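Local atomic coordinates of 6-phospho-alpha-glucosidase (Merdibacter massiliensis, PDB entry 6VC6), a protein that probably hydrolyses 6-phospho-alpha-glucosides as a family 4 glycoside hydrolase, using bound NAD and a manganese ion. Residues Q46-F51 with A297-V302; S181-V186 with K227-Q232; Q249-D254 with Y266-D271. One frame throughout, in Å; residues are numbered along the deposited sequence.

Contact 1 of 3, residues Q46-F51 with A297-V302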
loop_
_atom_site.group_PDB
_atom_site.type_symbol
_atom_site.label_atom_id
_atom_site.label_comp_id
_atom_site.label_asym_id
_atom_site.label_seq_id
_atom_site.Cartn_x
_atom_site.Cartn_y
_atom_site.Cartn_z
ATOM N N GLN A 46 11.382 -19.959 -3.425
ATOM C CA GLN A 46 12.182 -20.747 -4.363
ATOM C C GLN A 46 11.572 -20.836 -5.758
ATOM O O GLN A 46 12.300 -20.588 -6.735
ATOM C CB GLN A 46 12.437 -22.139 -3.774
ATOM C CG GLN A 46 13.303 -23.025 -4.650
ATOM C CD GLN A 46 13.325 -24.464 -4.180
ATOM O OE1 GLN A 46 12.796 -25.355 -4.844
ATOM N NE2 GLN A 46 13.940 -24.700 -3.026
ATOM N N PRO A 47 10.292 -21.187 -5.942
ATOM C CA PRO A 47 9.765 -21.250 -7.316
ATOM C C PRO A 47 9.738 -19.902 -8.012
ATOM O O PRO A 47 9.804 -19.848 -9.246
ATOM C CB PRO A 47 8.352 -21.819 -7.126
ATOM C CG PRO A 47 7.991 -21.472 -5.731
ATOM C CD PRO A 47 9.267 -21.576 -4.955
ATOM N N ILE A 48 9.644 -18.807 -7.257
ATOM C CA ILE A 48 9.704 -17.484 -7.868
ATOM C C ILE A 48 11.128 -17.169 -8.310
ATOM O O ILE A 48 11.348 -16.597 -9.385
ATOM C CB ILE A 48 9.157 -16.425 -6.894
ATOM C CG1 ILE A 48 7.643 -16.582 -6.742
ATOM C CG2 ILE A 48 9.504 -15.023 -7.368
ATOM C CD1 ILE A 48 7.086 -15.959 -5.485
ATOM N N GLY A 49 12.116 -17.552 -7.500
ATOM C CA GLY A 49 13.500 -17.301 -7.868
ATOM C C GLY A 49 13.962 -18.145 -9.040
ATOM O O GLY A 49 14.716 -17.674 -9.896
ATOM N N GLU A 50 13.524 -19.406 -9.094
ATOM C CA GLU A 50 13.874 -20.254 -10.229
ATOM C C GLU A 50 13.204 -19.774 -11.510
ATOM O O GLU A 50 13.780 -19.906 -12.596
ATOM C CB GLU A 50 13.498 -21.706 -9.939
ATOM C CG GLU A 50 14.285 -22.329 -8.797
ATOM C CD GLU A 50 15.775 -22.392 -9.079
ATOM O OE1 GLU A 50 16.154 -22.618 -10.248
ATOM O OE2 GLU A 50 16.568 -22.213 -8.131
ATOM N N PHE A 51 11.995 -19.219 -11.406
ATOM C CA PHE A 51 11.365 -18.603 -12.568
ATOM C C PHE A 51 12.158 -17.391 -13.038
ATOM O O PHE A 51 12.299 -17.160 -14.244
ATOM C CB PHE A 51 9.924 -18.209 -12.238
ATOM C CG PHE A 51 9.344 -17.183 -13.173
ATOM C CD1 PHE A 51 9.285 -15.847 -12.809
ATOM C CD2 PHE A 51 8.855 -17.556 -14.413
ATOM C CE1 PHE A 51 8.753 -14.902 -13.668
ATOM C CE2 PHE A 51 8.321 -16.617 -15.276
ATOM C CZ PHE A 51 8.271 -15.288 -14.903
ATOM N N ALA A 297 1.298 -21.026 -10.092
ATOM C CA ALA A 297 1.143 -22.109 -11.058
ATOM C C ALA A 297 1.908 -21.822 -12.343
ATOM O O ALA A 297 2.471 -22.738 -12.955
ATOM C CB ALA A 297 -0.336 -22.348 -11.360
ATOM N N GLU A 298 1.939 -20.553 -12.765
ATOM C CA GLU A 298 2.663 -19.933 -13.871
ATOM C C GLU A 298 4.146 -20.280 -13.818
ATOM O O GLU A 298 4.782 -20.484 -14.859
ATOM C CB GLU A 298 2.477 -18.416 -13.842
ATOM C CG GLU A 298 2.502 -17.780 -15.228
ATOM C CD GLU A 298 3.153 -16.412 -15.261
ATOM O OE1 GLU A 298 4.037 -16.194 -16.115
ATOM O OE2 GLU A 298 2.757 -15.542 -14.455
ATOM N N CYS A 299 4.644 -19.878 -12.644
ATOM C CA CYS A 299 6.055 -20.064 -12.325
ATOM C C CYS A 299 6.431 -21.537 -12.358
ATOM O O CYS A 299 7.500 -21.900 -12.857
ATOM C CB CYS A 299 6.369 -19.460 -10.954
ATOM S SG CYS A 299 6.201 -17.659 -10.850
ATOM N N ARG A 300 5.560 -22.403 -11.833
ATOM C CA ARG A 300 5.837 -23.834 -11.858
ATOM C C ARG A 300 5.675 -24.412 -13.259
ATOM O O ARG A 300 6.290 -25.436 -13.579
ATOM C CB ARG A 300 4.935 -24.558 -10.860
ATOM C CG ARG A 300 5.575 -24.742 -9.493
ATOM C CD ARG A 300 4.543 -24.746 -8.378
ATOM N NE ARG A 300 5.168 -24.638 -7.063
ATOM C CZ ARG A 300 4.532 -24.258 -5.960
ATOM N NH1 ARG A 300 5.184 -24.188 -4.807
ATOM N NH2 ARG A 300 3.242 -23.950 -6.006
ATOM N N GLU A 301 4.857 -23.778 -14.103
ATOM C CA GLU A 301 4.809 -24.167 -15.508
ATOM C C GLU A 301 6.137 -23.880 -16.196
ATOM O O GLU A 301 6.624 -24.693 -16.991
ATOM C CB GLU A 301 3.675 -23.431 -16.223
ATOM C CG GLU A 301 2.327 -24.129 -16.175
ATOM C CD GLU A 301 1.254 -23.363 -16.928
ATOM O OE1 GLU A 301 1.576 -22.307 -17.513
ATOM O OE2 GLU A 301 0.090 -23.817 -16.936
ATOM N N VAL A 302 6.737 -22.726 -15.896
ATOM C CA VAL A 302 7.995 -22.346 -16.528
ATOM C C VAL A 302 9.137 -23.217 -16.019
ATOM O O VAL A 302 10.013 -23.628 -16.790
ATOM C CB VAL A 302 8.269 -20.848 -16.294
ATOM C CG1 VAL A 302 9.655 -20.469 -16.789
ATOM C CG2 VAL A 302 7.203 -20.003 -16.976
#
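Phe51 and Cys299 meet at the centre of this helix pair, where their CA atoms approach to 5.5 Å. The thiol lies obliquely to the ring, with Cys299 SG 4.4 Å from the Phe51 ring centroid and 28° off the ring normal, a sulfur-aromatic contact on the CG-CD1 side, with Phe51 CB also packed against the sulfur. Phe51 holds CG anti to its own N (chi1 161°), which carries the ring across the interface to helix 291-305. There Val302 takes up the ring edge: its CB lies in the ring plane, 3.8 Å from Phe51 CD2, and both methyls reach the same border of the ring. Cys299 CB also packs 3.9 Å from Pro47 O, one turn before Phe51 on its helix, a carbonyl hydrogen-bonded to Phe51 N. No hydrogen bond joins the two segments; the dense part rests on van der Waals and sulfur-aromatic contact. The outer side is thinner. Arg300 starts away from helix 42-59, but its chain bends at chi2 and runs alongside the Pro47 ring, bringing Arg300 NH1 to 4.0 Å from Pro47 CG. Glu298, also at the margin, brings OE1 no nearer than 4.4 Å to Phe51 CE2, and that oxygen has a long, weak ion pair with Lys21. The axes of the two segments pass 8.8 Å apart at 52°. Pro17 of helix 16-25 touches both Phe51 and Cys299, while Leu308 touches Phe51 and Val302. Helix 291-305 packs on helix 42-59, which follows strand 32-38 in the NAD-binding part of the fold.

Contact 2 of 3, residues S181-V186 with K227-Q232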
loop_
_atom_site.group_PDB
_atom_site.type_symbol
_atom_site.label_atom_id
_atom_site.label_comp_id
_atom_site.label_asym_id
_atom_site.label_seq_id
_atom_site.Cartn_x
_atom_site.Cartn_y
_atom_site.Cartn_z
ATOM N N SER A 181 -8.785 8.002 -16.566
ATOM C CA SER A 181 -8.323 8.061 -17.948
ATOM C C SER A 181 -9.161 7.173 -18.858
ATOM O O SER A 181 -9.402 7.525 -20.018
ATOM C CB SER A 181 -6.850 7.664 -18.027
ATOM O OG SER A 181 -6.686 6.267 -17.860
ATOM N N ARG A 182 -9.610 6.020 -18.355
ATOM C CA ARG A 182 -10.516 5.181 -19.130
ATOM C C ARG A 182 -11.886 5.834 -19.259
ATOM O O ARG A 182 -12.531 5.740 -20.311
ATOM C CB ARG A 182 -10.631 3.801 -18.481
ATOM C CG ARG A 182 -11.650 2.882 -19.133
ATOM C CD ARG A 182 -11.424 1.439 -18.715
ATOM N NE ARG A 182 -12.538 0.576 -19.095
ATOM C CZ ARG A 182 -12.471 -0.751 -19.139
ATOM N NH1 ARG A 182 -11.341 -1.370 -18.827
ATOM N NH2 ARG A 182 -13.534 -1.459 -19.496
ATOM N N LEU A 183 -12.345 6.497 -18.195
ATOM C CA LEU A 183 -13.586 7.263 -18.249
ATOM C C LEU A 183 -13.554 8.284 -19.378
ATOM O O LEU A 183 -14.516 8.420 -20.143
ATOM C CB LEU A 183 -13.807 7.976 -16.916
ATOM C CG LEU A 183 -14.772 7.445 -15.861
ATOM C CD1 LEU A 183 -15.126 8.590 -14.937
ATOM C CD2 LEU A 183 -16.017 6.850 -16.490
ATOM N N LEU A 184 -12.446 9.013 -19.494
ATOM C CA LEU A 184 -12.341 10.163 -20.378
ATOM C C LEU A 184 -11.669 9.840 -21.705
ATOM O O LEU A 184 -11.585 10.720 -22.568
ATOM C CB LEU A 184 -11.572 11.290 -19.676
ATOM C CG LEU A 184 -12.314 12.273 -18.760
ATOM C CD1 LEU A 184 -13.418 11.601 -17.954
ATOM C CD2 LEU A 184 -11.326 12.964 -17.832
ATOM N N ASN A 185 -11.192 8.607 -21.887
ATOM C CA ASN A 185 -10.470 8.199 -23.096
ATOM C C ASN A 185 -9.247 9.086 -23.330
ATOM O O ASN A 185 -9.036 9.628 -24.416
ATOM C CB ASN A 185 -11.392 8.195 -24.318
ATOM C CG ASN A 185 -10.821 7.401 -25.477
ATOM O OD1 ASN A 185 -10.045 6.465 -25.281
ATOM N ND2 ASN A 185 -11.199 7.775 -26.694
ATOM N N VAL A 186 -8.435 9.234 -22.283
ATOM C CA VAL A 186 -7.199 10.000 -22.339
ATOM C C VAL A 186 -6.084 9.157 -21.735
ATOM O O VAL A 186 -6.321 8.113 -21.128
ATOM C CB VAL A 186 -7.309 11.353 -21.604
ATOM C CG1 VAL A 186 -8.327 12.253 -22.287
ATOM C CG2 VAL A 186 -7.673 11.136 -20.141
ATOM N N LYS A 227 -22.772 6.674 -16.664
ATOM C CA LYS A 227 -22.188 5.410 -17.087
ATOM C C LYS A 227 -21.623 4.578 -15.943
ATOM O O LYS A 227 -21.642 3.345 -16.034
ATOM C CB LYS A 227 -21.081 5.659 -18.128
ATOM C CG LYS A 227 -20.295 4.426 -18.553
ATOM C CD LYS A 227 -19.358 4.734 -19.711
ATOM C CE LYS A 227 -17.928 4.918 -19.232
ATOM N NZ LYS A 227 -17.267 6.079 -19.892
ATOM N N GLY A 228 -21.176 5.196 -14.859
ATOM C CA GLY A 228 -20.572 4.468 -13.763
ATOM C C GLY A 228 -19.073 4.673 -13.710
ATOM O O GLY A 228 -18.495 5.528 -14.388
ATOM N N PHE A 229 -18.432 3.851 -12.883
ATOM C CA PHE A 229 -16.999 3.963 -12.638
ATOM C C PHE A 229 -16.386 2.572 -12.653
ATOM O O PHE A 229 -16.742 1.727 -11.827
ATOM C CB PHE A 229 -16.726 4.662 -11.304
ATOM C CG PHE A 229 -15.334 5.205 -11.178
ATOM C CD1 PHE A 229 -14.851 6.132 -12.087
ATOM C CD2 PHE A 229 -14.509 4.795 -10.144
ATOM C CE1 PHE A 229 -13.569 6.635 -11.971
ATOM C CE2 PHE A 229 -13.227 5.294 -10.021
ATOM C CZ PHE A 229 -12.757 6.216 -10.935
ATOM N N LEU A 230 -15.465 2.340 -13.586
ATOM C CA LEU A 230 -14.803 1.057 -13.741
ATOM C C LEU A 230 -13.304 1.197 -13.503
ATOM O O LEU A 230 -12.717 2.237 -13.819
ATOM C CB LEU A 230 -15.029 0.479 -15.144
ATOM C CG LEU A 230 -16.421 -0.047 -15.496
ATOM C CD1 LEU A 230 -16.455 -0.518 -16.943
ATOM C CD2 LEU A 230 -16.828 -1.169 -14.555
ATOM N N PRO A 231 -12.659 0.173 -12.952
ATOM C CA PRO A 231 -11.195 0.164 -12.925
ATOM C C PRO A 231 -10.643 0.053 -14.337
ATOM O O PRO A 231 -11.302 -0.459 -15.246
ATOM C CB PRO A 231 -10.855 -1.076 -12.089
ATOM C CG PRO A 231 -12.058 -1.950 -12.203
ATOM C CD PRO A 231 -13.236 -1.030 -12.325
ATOM N N GLN A 232 -9.416 0.552 -14.517
ATOM C CA GLN A 232 -8.827 0.588 -15.853
ATOM C C GLN A 232 -8.642 -0.813 -16.423
ATOM O O GLN A 232 -8.761 -1.010 -17.639
ATOM C CB GLN A 232 -7.492 1.334 -15.822
ATOM C CG GLN A 232 -6.760 1.340 -17.162
ATOM C CD GLN A 232 -5.328 1.827 -17.058
ATOM O OE1 GLN A 232 -4.519 1.263 -16.322
ATOM N NE2 GLN A 232 -5.002 2.869 -17.814
HETATM O O HOH W 1 -7.236 3.689 -20.029
#
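Arg182 sets CG anti to its backbone N (chi1 175°) and stays extended to NE, which takes its guanidinium from the end of helix 172-184 across to the carbonyls of Pro231 and Gln232. Arg182 NH1 donates to Gln232 O over 2.9 Å with an N-H...O angle of 142°. The acceptor is close to the guanidinium plane, yet the donor stands well above the carbonyl plane, 58° out of it. Pro231 O lies over one guanidinium face, and Leu230 CD1 approaches NH2. The next residue, Leu183, crosses Phe229 at about a right angle, its CD1 in the ring plane and 3.8 Å from Phe229 CD1. Its other methyl, CD2, packs 3.5 Å from Gly228 O and beside the amine of Lys227, whose chain slides past in the opposite direction. A water accepts from Gln232 NE2 and gives a weak bond to Ser181 OG; Arg178 supplies the stronger partners, its carbonyl for Ser181 OG and its NH1 for Gln232 OE1. Glu235 forms a salt bridge to Arg182 NH2, a second hold that probably limits guanidinium rotation. Helix and loop are tied by the bent Arg182-Gln232 bond, the Arg178 and water links and the Leu183-Phe229 contact.

Contact 3 of 3, residues Q249-D254 with Y266-D271; sequences QTMMED and YYLYPD
The Tyr269 ring is met along its edge by helix 248-254: Asp254 OD1 and Met251 CG both lie near the ring plane, Asp254 by the hydroxyl and CE1, Met251 by CE2. Thr250 CG2 comes up obliquely, 4.2 Å from Tyr269 OH. The phenol donates to the carboxylate in a short hydrogen bond, Tyr269 OH to Asp254 OD1 at 2.6 Å, using the anti lone pair of OD1, the one turned away from OD2. Carboxylate and ring planes are inclined by 31°. Met251, a selenomethionine in this crystal, makes the apolar half. Its CG lies 4.0 Å from Tyr269 CE2, and its selenium is 5.4 Å from the ring centroid, 77° off the normal, a Met-aromatic contact at the edge. The bend at chi2 brings the same selenium to Leu268, whose CD1 is 4.2 Å from Met251 SE. Tyr269 occupies the N-cap position of helix 270-275, directly after helix 264-268, and chi1 of -53°, with CG anti to the carbonyl carbon, directs its ring at the neighbouring helix. Phe247 packs edge-to-face with Tyr269, and Phe255 touches both Tyr269 and Leu268. A phenylalanine in place of Tyr269 would probably keep much of the Met251 contact but leave the Asp254 carboxylate without its phenol donor. Asp254 lies at the exposed C-terminal end of its helix, where the helix dipole is expected to disfavour a negative charge; the short bond from the phenol would tend to offset this. The contact thus joins a short polar bond at the surface to the buried Met251 side chain.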
loop_
_atom_site.group_PDB
_atom_site.type_symbol
_atom_site.label_atom_id
_atom_site.label_comp_id
_atom_site.label_asym_id
_atom_site.label_seq_id
_atom_site.Cartn_x
_atom_site.Cartn_y
_atom_site.Cartn_z
ATOM N N GLN A 249 -19.955 5.725 -7.690
ATOM C CA GLN A 249 -21.118 6.428 -8.225
ATOM C C GLN A 249 -22.073 6.842 -7.112
ATOM O O GLN A 249 -22.577 7.972 -7.105
ATOM C CB GLN A 249 -21.835 5.548 -9.249
ATOM C CG GLN A 249 -22.977 6.240 -9.976
ATOM C CD GLN A 249 -23.665 5.333 -10.978
ATOM O OE1 GLN A 249 -23.959 4.175 -10.685
ATOM N NE2 GLN A 249 -23.925 5.858 -12.169
ATOM N N THR A 250 -22.335 5.942 -6.162
ATOM C CA THR A 250 -23.180 6.286 -5.021
ATOM C C THR A 250 -22.528 7.365 -4.166
ATOM O O THR A 250 -23.180 8.334 -3.759
ATOM C CB THR A 250 -23.462 5.037 -4.183
ATOM O OG1 THR A 250 -24.250 4.112 -4.944
ATOM C CG2 THR A 250 -24.209 5.402 -2.908
HETATM N N MSE A 251 -21.235 7.215 -3.893
HETATM C CA MSE A 251 -20.495 8.134 -3.039
HETATM C C MSE A 251 -20.480 9.554 -3.596
HETATM O O MSE A 251 -20.557 10.528 -2.846
HETATM C CB MSE A 251 -19.063 7.627 -2.854
HETATM C CG MSE A 251 -18.373 8.104 -1.588
HETATM SE SE MSE A 251 -17.169 6.748 -0.855
HETATM C CE MSE A 251 -16.584 5.911 -2.514
HETATM N N MSE A 252 -20.387 9.666 -4.918
HETATM C CA MSE A 252 -20.295 10.967 -5.573
HETATM C C MSE A 252 -21.655 11.648 -5.695
HETATM O O MSE A 252 -21.733 12.846 -5.961
HETATM C CB MSE A 252 -19.657 10.823 -6.953
HETATM C CG MSE A 252 -18.184 10.456 -6.907
HETATM SE SE MSE A 252 -17.145 11.384 -8.268
HETATM C CE MSE A 252 -17.039 13.137 -7.426
ATOM N N GLU A 253 -22.725 10.879 -5.509
ATOM C CA GLU A 253 -24.056 11.471 -5.466
ATOM C C GLU A 253 -24.419 11.951 -4.068
ATOM O O GLU A 253 -25.106 12.973 -3.927
ATOM C CB GLU A 253 -25.097 10.464 -5.972
ATOM C CG GLU A 253 -26.493 10.623 -5.386
ATOM C CD GLU A 253 -27.434 9.517 -5.824
ATOM O OE1 GLU A 253 -26.945 8.452 -6.256
ATOM O OE2 GLU A 253 -28.664 9.713 -5.729
ATOM N N ASP A 254 -23.941 11.266 -3.026
ATOM C CA ASP A 254 -24.154 11.734 -1.661
ATOM C C ASP A 254 -23.186 12.854 -1.296
ATOM O O ASP A 254 -23.553 13.780 -0.563
ATOM C CB ASP A 254 -24.011 10.571 -0.678
ATOM C CG ASP A 254 -25.123 9.547 -0.816
ATOM O OD1 ASP A 254 -24.844 8.338 -0.662
ATOM O OD2 ASP A 254 -26.275 9.949 -1.079
ATOM N N TYR A 266 -15.738 2.388 2.974
ATOM C CA TYR A 266 -15.830 1.714 4.265
ATOM C C TYR A 266 -16.180 2.696 5.375
ATOM O O TYR A 266 -17.027 2.407 6.230
ATOM C CB TYR A 266 -14.516 1.000 4.586
ATOM C CG TYR A 266 -14.129 -0.080 3.600
ATOM C CD1 TYR A 266 -14.887 -1.236 3.473
ATOM C CD2 TYR A 266 -12.997 0.053 2.806
ATOM C CE1 TYR A 266 -14.532 -2.227 2.578
ATOM C CE2 TYR A 266 -12.635 -0.934 1.908
ATOM C CZ TYR A 266 -13.406 -2.071 1.798
ATOM O OH TYR A 266 -13.049 -3.055 0.906
ATOM N N TYR A 267 -15.545 3.869 5.374
ATOM C CA TYR A 267 -15.712 4.810 6.474
ATOM C C TYR A 267 -17.011 5.599 6.375
ATOM O O TYR A 267 -17.542 6.035 7.402
ATOM C CB TYR A 267 -14.518 5.764 6.526
ATOM C CG TYR A 267 -13.212 5.062 6.814
ATOM C CD1 TYR A 267 -12.854 4.726 8.112
ATOM C CD2 TYR A 267 -12.340 4.725 5.786
ATOM C CE1 TYR A 267 -11.664 4.080 8.382
ATOM C CE2 TYR A 267 -11.145 4.079 6.045
ATOM C CZ TYR A 267 -10.813 3.758 7.345
ATOM O OH TYR A 267 -9.627 3.114 7.611
ATOM N N LEU A 268 -17.534 5.794 5.166
ATOM C CA LEU A 268 -18.778 6.531 4.991
ATOM C C LEU A 268 -20.005 5.634 4.916
ATOM O O LEU A 268 -21.116 6.115 5.160
ATOM C CB LEU A 268 -18.709 7.399 3.729
ATOM C CG LEU A 268 -17.706 8.554 3.772
ATOM C CD1 LEU A 268 -17.654 9.276 2.434
ATOM C CD2 LEU A 268 -18.050 9.521 4.895
ATOM N N TYR A 269 -19.835 4.352 4.591
ATOM C CA TYR A 269 -20.954 3.412 4.490
ATOM C C TYR A 269 -20.591 2.095 5.168
ATOM O O TYR A 269 -20.557 1.040 4.529
ATOM C CB TYR A 269 -21.336 3.181 3.027
ATOM C CG TYR A 269 -21.617 4.437 2.231
ATOM C CD1 TYR A 269 -22.919 4.858 2.003
ATOM C CD2 TYR A 269 -20.581 5.190 1.691
ATOM C CE1 TYR A 269 -23.183 5.999 1.271
ATOM C CE2 TYR A 269 -20.835 6.335 0.961
ATOM C CZ TYR A 269 -22.137 6.735 0.753
ATOM O OH TYR A 269 -22.396 7.872 0.025
ATOM N N PRO A 270 -20.327 2.116 6.480
ATOM C CA PRO A 270 -19.962 0.860 7.152
ATOM C C PRO A 270 -21.104 -0.138 7.216
ATOM O O PRO A 270 -20.854 -1.349 7.156
ATOM C CB PRO A 270 -19.533 1.320 8.551
ATOM C CG PRO A 270 -20.294 2.577 8.771
ATOM C CD PRO A 270 -20.387 3.246 7.426
ATOM N N ASP A 271 -22.350 0.329 7.328
ATOM C CA ASP A 271 -23.487 -0.584 7.352
ATOM C C ASP A 271 -23.628 -1.316 6.023
ATOM O O ASP A 271 -23.776 -2.543 5.988
ATOM C CB ASP A 271 -24.769 0.181 7.682
ATOM C CG ASP A 271 -24.817 0.644 9.125
ATOM O OD1 ASP A 271 -23.981 0.181 9.930
ATOM O OD2 ASP A 271 -25.693 1.471 9.455
#

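Contact 1 closes the longest loop, and the other two are nested inside it: contact 2 closes first along the chain, and contact 3 follows in series. Contact 1 stands apart, its centre about 34 Å from that of contact 2 and about 41 Å from that of contact 3. Contacts 2 and 3 are about 19 Å apart between centres and touch where Gly228 N packs 3.9 Å from Gln249 NE2; helix 217-227 borders both. Contacts 1 and 2 each join the N-terminal family 4 region to the C-terminal one, whereas contact 3 lies wholly within the latter. The two regions are thus tied together at well-separated places, one near NAD and one nearer the sugar phosphate.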